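Local atomic coordinates of predicted metal-dependent phosphohydrolase (Magnetospirillum magnetotacticum MS-1, PDB entry 3KH1), a protein that probably acts as a metal-dependent phosphohydrolase of the HD-domain family, perhaps with activity as a 5'-deoxynucleotidase. Residues A49-L54 with R142-L147; A56-E61 with K179-Y184. All coordinates share one frame; numbering follows the deposited sequence. Where two conformers were deposited one is given.

Interaction 1: residues A49-L54 with R142-L147; sequences ATMAFL and RLQPLL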
ATOM      1  N   ALA A  49       6.254   1.639   0.635  1.00  8.69           N
ATOM      2  CA  ALA A  49       6.011   2.703  -0.352  1.00  8.80           C
ATOM      3  C   ALA A  49       5.842   4.060   0.309  1.00  8.59           C
ATOM      4  O   ALA A  49       6.337   5.066  -0.210  1.00  9.35           O
ATOM      5  CB  ALA A  49       4.783   2.363  -1.229  1.00  9.12           C
ATOM      6  N   THR A  50       5.187   4.103   1.463  1.00  8.47           N
ATOM      7  CA  THR A  50       5.068   5.346   2.189  1.00  9.23           C
ATOM      8  C   THR A  50       6.458   5.822   2.673  1.00  9.82           C
ATOM      9  O   THR A  50       6.800   7.003   2.562  1.00  9.99           O
ATOM     10  CB  THR A  50       4.093   5.164   3.381  1.00  8.84           C
ATOM     11  OG1 THR A  50       2.833   4.705   2.886  1.00  9.17           O
ATOM     12  CG2 THR A  50       3.873   6.452   4.142  1.00 10.66           C
HETATM   13  N   MSE A  51       7.272   4.883   3.143  1.00  9.62           N
HETATM   14  CA  MSE A  51       8.654   5.201   3.529  1.00  9.84           C
HETATM   15  C   MSE A  51       9.466   5.771   2.363  1.00 10.19           C
HETATM   16  O   MSE A  51      10.309   6.627   2.575  1.00 11.08           O
HETATM   17  CB  MSE A  51       9.385   3.957   4.045  1.00 10.06           C
HETATM   18  CG  MSE A  51       8.922   3.495   5.414  1.00 10.39           C
HETATM   19 SE   MSE A  51       9.530   1.744   5.927  0.75  7.85          SE
HETATM   20  CE  MSE A  51      11.470   2.101   6.093  1.00 13.18           C
ATOM     21  N   ALA A  52       9.251   5.294   1.136  1.00  9.85           N
ATOM     22  CA  ALA A  52       9.956   5.837  -0.028  1.00  9.78           C
ATOM     23  C   ALA A  52       9.754   7.349  -0.119  1.00 10.98           C
ATOM     24  O   ALA A  52      10.695   8.075  -0.339  1.00 11.78           O
ATOM     25  CB  ALA A  52       9.511   5.110  -1.320  1.00 10.41           C
ATOM     26  N   PHE A  53       8.509   7.794   0.011  1.00 10.27           N
ATOM     27  CA  PHE A  53       8.230   9.205  -0.062  1.00 10.05           C
ATOM     28  C   PHE A  53       8.794   9.944   1.143  1.00 10.25           C
ATOM     29  O   PHE A  53       9.396  10.991   1.012  1.00 12.48           O
ATOM     30  CB  PHE A  53       6.716   9.442  -0.195  1.00 10.63           C
ATOM     31  CG  PHE A  53       6.175   9.095  -1.536  1.00 10.13           C
ATOM     32  CD1 PHE A  53       6.538   9.832  -2.662  1.00 10.58           C
ATOM     33  CD2 PHE A  53       5.308   8.043  -1.676  1.00 10.49           C
ATOM     34  CE1 PHE A  53       6.029   9.499  -3.893  1.00 11.35           C
ATOM     35  CE2 PHE A  53       4.746   7.707  -2.920  1.00 10.30           C
ATOM     36  CZ  PHE A  53       5.114   8.412  -4.040  1.00 10.60           C
ATOM     37  N   LEU A  54       8.618   9.406   2.337  1.00 11.09           N
ATOM     38  CA  LEU A  54       9.077  10.067   3.557  1.00 10.92           C
ATOM     39  C   LEU A  54      10.595  10.211   3.629  1.00 11.15           C
ATOM     40  O   LEU A  54      11.099  11.200   4.138  1.00 13.14           O
ATOM     41  CB  LEU A  54       8.610   9.293   4.787  1.00 10.89           C
ATOM     42  CG  LEU A  54       7.128   9.256   5.103  1.00 11.96           C
ATOM     43  CD1 LEU A  54       6.772   8.150   6.123  1.00 12.36           C
ATOM     44  CD2 LEU A  54       6.577  10.613   5.566  1.00 13.87           C
ATOM     45  N   ARG A 142      14.421  -3.743   3.161  1.00 10.51           N
ATOM     46  CA  ARG A 142      15.260  -4.444   4.124  1.00 11.50           C
ATOM     47  C   ARG A 142      15.326  -3.709   5.455  1.00 10.57           C
ATOM     48  O   ARG A 142      15.546  -4.312   6.517  1.00 11.81           O
ATOM     49  CB  ARG A 142      16.668  -4.612   3.555  1.00 12.48           C
ATOM     50  CG  ARG A 142      16.747  -5.565   2.371  1.00 14.18           C
ATOM     51  CD  ARG A 142      17.070  -6.948   2.776  1.00 15.20           C
ATOM     52  NE  ARG A 142      16.244  -7.561   3.814  1.00 16.33           N
ATOM     53  CZ  ARG A 142      15.068  -8.191   3.636  1.00 17.63           C
ATOM     54  NH1 ARG A 142      14.539  -8.371   2.417  1.00 20.17           N
ATOM     55  NH2 ARG A 142      14.442  -8.730   4.689  1.00 20.98           N
ATOM     56  N   LEU A 143      15.146  -2.383   5.447  1.00 11.04           N
ATOM     57  CA  LEU A 143      15.185  -1.605   6.702  1.00 10.14           C
ATOM     58  C   LEU A 143      13.974  -1.859   7.558  1.00  9.62           C
ATOM     59  O   LEU A 143      14.062  -1.975   8.787  1.00 10.20           O
ATOM     60  CB  LEU A 143      15.233  -0.135   6.333  1.00 10.48           C
ATOM     61  CG  LEU A 143      15.186   0.884   7.480  1.00 10.40           C
ATOM     62  CD1 LEU A 143      16.349   0.684   8.481  1.00 13.81           C
ATOM     63  CD2 LEU A 143      15.188   2.334   6.964  1.00 12.94           C
ATOM     64  N   GLN A 144      12.813  -1.898   6.919  1.00 10.37           N
ATOM     65  CA  GLN A 144      11.577  -1.964   7.684  1.00 10.56           C
ATOM     66  C   GLN A 144      11.477  -3.160   8.661  1.00  9.57           C
ATOM     67  O   GLN A 144      11.042  -2.968   9.819  1.00 10.09           O
ATOM     68  CB  GLN A 144      10.362  -1.824   6.771  1.00  9.87           C
ATOM     69  CG  GLN A 144       8.982  -1.796   7.456  1.00 10.82           C
ATOM     70  CD  GLN A 144       8.308  -3.133   7.524  1.00 10.50           C
ATOM     71  OE1 GLN A 144       8.913  -4.196   7.280  1.00 11.32           O
ATOM     72  NE2 GLN A 144       6.978  -3.089   7.774  1.00 11.19           N
ATOM     73  N   PRO A 145      11.879  -4.372   8.255  1.00  9.34           N
ATOM     74  CA  PRO A 145      11.797  -5.473   9.206  1.00 10.04           C
ATOM     75  C   PRO A 145      12.723  -5.288  10.405  1.00  9.66           C
ATOM     76  O   PRO A 145      12.454  -5.826  11.475  1.00 11.05           O
ATOM     77  CB  PRO A 145      12.132  -6.725   8.390  1.00 11.26           C
ATOM     78  CG  PRO A 145      11.974  -6.287   7.020  1.00 14.79           C
ATOM     79  CD  PRO A 145      12.138  -4.848   6.886  1.00 10.80           C
ATOM     80  N   LEU A 146      13.844  -4.616  10.207  1.00  9.71           N
ATOM     81  CA  LEU A 146      14.747  -4.284  11.323  1.00 10.84           C
ATOM     82  C   LEU A 146      14.064  -3.374  12.328  1.00  9.83           C
ATOM     83  O   LEU A 146      14.121  -3.588  13.554  1.00 10.76           O
ATOM     84  CB  LEU A 146      16.049  -3.671  10.828  1.00 11.07           C
ATOM     85  CG  LEU A 146      16.842  -4.489   9.821  1.00 13.25           C
ATOM     86  CD1 LEU A 146      18.121  -3.714   9.401  1.00 16.16           C
ATOM     87  CD2 LEU A 146      17.171  -5.880  10.300  1.00 15.29           C
ATOM     88  N   LEU A 147      13.376  -2.363  11.799  1.00  9.81           N
ATOM     89  CA  LEU A 147      12.561  -1.489  12.641  1.00 10.82           C
ATOM     90  C   LEU A 147      11.571  -2.280  13.452  1.00 10.44           C
ATOM     91  O   LEU A 147      11.403  -2.052  14.666  1.00 10.86           O
ATOM     92  CB  LEU A 147      11.833  -0.442  11.797  1.00 10.74           C
ATOM     93  CG  LEU A 147      12.665   0.550  10.964  1.00 10.52           C
ATOM     94  CD1 LEU A 147      11.767   1.483  10.155  1.00 12.59           C
ATOM     95  CD2 LEU A 147      13.568   1.382  11.808  1.00 14.55           C
TER

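Interaction 2: residues A56-E61 with K179-Y184; sequences AEYADE and KRLGAY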
ATOM      1  N   ALA A  56      12.748  10.055   1.013  1.00 14.55           N
ATOM      2  CA  ALA A  56      13.256  10.366  -0.343  1.00 15.44           C
ATOM      3  C   ALA A  56      14.586  11.104  -0.299  1.00 16.28           C
ATOM      4  O   ALA A  56      15.431  10.925  -1.161  1.00 16.85           O
ATOM      5  CB  ALA A  56      12.226  11.233  -1.124  1.00 16.73           C
ATOM      6  N   GLU A  57      14.768  11.953   0.704  1.00 16.32           N
ATOM      7  CA  GLU A  57      15.964  12.808   0.725  1.00 16.53           C
ATOM      8  C   GLU A  57      17.263  12.005   0.894  1.00 16.69           C
ATOM      9  O   GLU A  57      18.371  12.506   0.631  1.00 17.93           O
ATOM     10  CB  GLU A  57      15.888  13.849   1.840  1.00 16.76           C
ATOM     11  CG  GLU A  57      16.113  13.278   3.256  1.00 17.16           C
ATOM     12  CD  GLU A  57      15.652  14.248   4.322  1.00 16.28           C
ATOM     13  OE1 GLU A  57      14.418  14.277   4.535  1.00 17.29           O
ATOM     14  OE2 GLU A  57      16.470  15.033   4.859  1.00 20.34           O
ATOM     15  N   TYR A  58      17.117  10.756   1.362  1.00 16.38           N
ATOM     16  CA  TYR A  58      18.269   9.873   1.599  1.00 16.78           C
ATOM     17  C   TYR A  58      18.665   9.056   0.333  1.00 17.95           C
ATOM     18  O   TYR A  58      19.679   8.354   0.400  1.00 20.99           O
ATOM     19  CB  TYR A  58      18.020   8.972   2.835  1.00 17.28           C
ATOM     20  CG  TYR A  58      17.676   9.804   4.063  1.00 15.29           C
ATOM     21  CD1 TYR A  58      18.623  10.656   4.663  1.00 16.66           C
ATOM     22  CD2 TYR A  58      16.391   9.821   4.581  1.00 16.35           C
ATOM     23  CE1 TYR A  58      18.302  11.471   5.732  1.00 17.13           C
ATOM     24  CE2 TYR A  58      16.055  10.658   5.651  1.00 14.97           C
ATOM     25  CZ  TYR A  58      17.015  11.451   6.225  1.00 16.90           C
ATOM     26  OH  TYR A  58      16.753  12.282   7.261  1.00 17.09           O
ATOM     27  N   ALA A  59      17.895   9.187  -0.764  1.00 18.25           N
ATOM     28  CA  ALA A  59      18.090   8.487  -2.099  1.00 19.13           C
ATOM     29  C   ALA A  59      19.086   9.217  -2.967  1.00 21.23           C
ATOM     30  O   ALA A  59      19.216  10.454  -2.873  1.00 22.52           O
ATOM     31  CB  ALA A  59      16.732   8.312  -2.884  1.00 19.37           C
ATOM     32  N   ASP A  60      19.777   8.452  -3.805  1.00 22.65           N
ATOM     33  CA  ASP A  60      20.695   9.054  -4.768  0.50 23.82           C
ATOM     34  C   ASP A  60      19.890   9.940  -5.708  1.00 24.18           C
ATOM     35  O   ASP A  60      18.701   9.699  -5.934  1.00 23.87           O
ATOM     36  CB  ASP A  60      21.463   7.998  -5.570  0.50 24.38           C
ATOM     37  CG  ASP A  60      22.496   7.275  -4.745  0.50 26.01           C
ATOM     38  OD1 ASP A  60      22.786   7.730  -3.612  0.50 29.60           O
ATOM     39  OD2 ASP A  60      23.045   6.262  -5.243  0.50 29.08           O
ATOM     40  N   GLU A  61      20.547  10.987  -6.239  1.00 25.64           N
ATOM     41  CA  GLU A  61      19.898  11.961  -7.149  1.00 26.32           C
ATOM     42  C   GLU A  61      19.158  11.306  -8.332  1.00 26.33           C
ATOM     43  O   GLU A  61      18.087  11.801  -8.768  1.00 27.20           O
ATOM     44  CB  GLU A  61      20.924  13.007  -7.647  1.00 27.77           C
ATOM     45  N   LYS A 179      23.684   5.405   2.286  1.00 18.09           N
ATOM     46  CA  LYS A 179      24.672   5.317   3.326  1.00 19.23           C
ATOM     47  C   LYS A 179      24.108   5.765   4.687  1.00 18.49           C
ATOM     48  O   LYS A 179      24.394   5.152   5.710  1.00 19.25           O
ATOM     49  CB  LYS A 179      25.946   6.112   2.973  1.00 21.40           C
ATOM     50  CG  LYS A 179      26.756   5.488   1.846  1.00 24.35           C
ATOM     51  CD  LYS A 179      28.121   6.179   1.676  1.00 28.71           C
ATOM     52  N   ARG A 180      23.284   6.810   4.694  1.00 17.59           N
ATOM     53  CA  ARG A 180      22.719   7.308   5.944  0.50 17.96           C
ATOM     54  C   ARG A 180      21.746   6.264   6.553  1.00 16.82           C
ATOM     55  O   ARG A 180      21.751   6.019   7.767  1.00 17.00           O
ATOM     56  CB  ARG A 180      22.024   8.647   5.701  0.50 18.73           C
ATOM     57  CG  ARG A 180      21.533   9.376   6.946  0.50 21.43           C
ATOM     58  CD  ARG A 180      22.636  10.154   7.714  0.50 23.42           C
ATOM     59  NE  ARG A 180      22.264  10.363   9.121  0.50 25.12           N
ATOM     60  CZ  ARG A 180      22.122   9.385  10.028  0.50 25.62           C
ATOM     61  NH1 ARG A 180      22.342   8.100   9.710  0.50 21.31           N
ATOM     62  NH2 ARG A 180      21.767   9.694  11.276  0.50 27.46           N
ATOM     63  N   LEU A 181      20.885   5.666   5.727  1.00 15.77           N
ATOM     64  CA  LEU A 181      19.985   4.637   6.249  1.00 14.09           C
ATOM     65  C   LEU A 181      20.762   3.386   6.648  1.00 14.41           C
ATOM     66  O   LEU A 181      20.390   2.722   7.628  1.00 14.29           O
ATOM     67  CB  LEU A 181      18.836   4.336   5.284  1.00 14.39           C
ATOM     68  CG  LEU A 181      17.895   5.486   4.933  1.00 15.86           C
ATOM     69  CD1 LEU A 181      16.878   4.951   3.934  1.00 15.56           C
ATOM     70  CD2 LEU A 181      17.242   6.156   6.164  1.00 17.84           C
ATOM     71  N   GLY A 182      21.837   3.056   5.925  1.00 14.56           N
ATOM     72  CA  GLY A 182      22.663   1.953   6.346  1.00 14.54           C
ATOM     73  C   GLY A 182      23.300   2.158   7.707  1.00 14.96           C
ATOM     74  O   GLY A 182      23.345   1.248   8.523  1.00 15.46           O
ATOM     75  N   ALA A 183      23.812   3.353   7.952  1.00 15.39           N
ATOM     76  CA  ALA A 183      24.385   3.707   9.246  1.00 15.83           C
ATOM     77  C   ALA A 183      23.345   3.632  10.347  1.00 15.40           C
ATOM     78  O   ALA A 183      23.622   3.109  11.434  1.00 15.70           O
ATOM     79  CB  ALA A 183      25.040   5.131   9.165  1.00 17.05           C
ATOM     80  N   TYR A 184      22.118   4.101  10.058  1.00 14.45           N
ATOM     81  CA  TYR A 184      21.031   3.976  11.025  1.00 14.19           C
ATOM     82  C   TYR A 184      20.771   2.544  11.371  1.00 13.11           C
ATOM     83  O   TYR A 184      20.661   2.160  12.538  1.00 13.23           O
ATOM     84  CB  TYR A 184      19.782   4.677  10.516  1.00 14.32           C
ATOM     85  CG  TYR A 184      18.647   4.645  11.485  1.00 13.50           C
ATOM     86  CD1 TYR A 184      17.730   3.607  11.483  1.00 14.61           C
ATOM     87  CD2 TYR A 184      18.503   5.640  12.445  1.00 14.85           C
ATOM     88  CE1 TYR A 184      16.726   3.553  12.438  1.00 14.05           C
ATOM     89  CE2 TYR A 184      17.441   5.604  13.343  1.00 15.11           C
ATOM     90  CZ  TYR A 184      16.572   4.553  13.339  1.00 13.24           C
ATOM     91  OH  TYR A 184      15.533   4.509  14.244  1.00 14.41           O
TER

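Interaction 1: residues A49-L54 with R142-L147
M51 reaches from helix 41-54 to L143, Q144 and L147 on helix 132-151, a steep crossing of two helices inside the mainly helical HD domain. The short axes run 104° apart and come no nearer than 11.4 Å, so one long, flexible side chain has to span the interval. Methionine suits that task, and the residue, modelled here as selenomethionine, supplies every contact made from its side. The tighter part lies at its selenium and at one side of its methyl. SE sits 3.8 Å from CB of Q144, the two side chains crossing at about a right angle. The bend at chi3 (67°) turns the terminal methyl out of line with the rest of the chain, and CE comes to rest 3.8 Å from L143 CD2. Nothing polar passes between the segments: this is apolar contact between buried groups, and each leucine offers a methyl to CE.

Q144 plays two roles. Its CB and CG belong to the apolar patch, with CG 3.9 Å from M51 SE, but its chain bends at chi2 (-95°) and carries the amide away from this layer. There NE2 is hydrogen-bonded to E39 OE2 and H47 ND1, which satisfies a buried donor, and the side chain lies about 7 Å from a bound calcium ion. Glutamine thus fits a boundary between greasy packing and the polar metal side. All four touching residues are buried, and L143 also packs on M14 of the second subunit. The looser side of the contact is that of the same methyl facing L147: M51 and L147 reach toward each other tip to tip, with M51 CE 4.1 Å from L147 CD1.

Interaction 2: residues A56-E61 with K179-Y184
The loop between helices 41-54 and 65-74 of the HD fold opens with a 3-10 turn at residues 56-58, and Y58, its last residue, rests on R180 and L181 in the first turn of helix 179-195. With chi1 near -173°, the R180 chain, in the conformer given, is swung away from its backbone N and lies along the tyrosine, both side chains pointing the same way. Its methylenes do the touching: CG is 3.9 Å from Y58 CD1 and 4.0 Å from Y58 CE1, an oblique approach to the ring. The guanidinium, turned 71° from the ring plane, extends beyond the ring. L181 crosses the tyrosine at about a right angle, its CG 4.1 Å from Y58 CB and its CD2 equally far from Y58 CD2. Within the turn, E57 CG lies 3.4 Å above the ring centre and covers one face.

Tyrosine suits this partly exposed place because its ring is apolar where it meets hydrocarbon, while OH reaches a hydrogen bond with Q13 of the second subunit. Were Y58 replaced by an alanine, the R180 methylenes would probably lose their apolar support and Q13 of the second subunit its phenol partner. S178 OG ties the backbones together, bonding both Y58 O and L181 N just where helix 179-195 begins. On helix 132-151, L140 meets L181 and F136 meets A59, while A56 and A59 meet I65 at the start of helix 65-74.

Interaction 1 lies in the core, its centre about 9 Å from the centre of the chain, whereas interaction 2 sits nearer the surface at about 17 Å. Helix 132-151 connects them: it forms one half of the first and packs against both segments of the second. The two touch directly where L147 CD2 meets Y184 CE1 at 3.9 Å. Neither has a hydrogen bond between its own segments, yet the chemistry differs. In 49-54 with 142-147, Q144 sends its amide away from the apolar patch; in 56-61 with 179-184 an aromatic ring and an arginine stem meet at a partly exposed place. Both also border the second subunit, where M14 touches L143 and L181 alike.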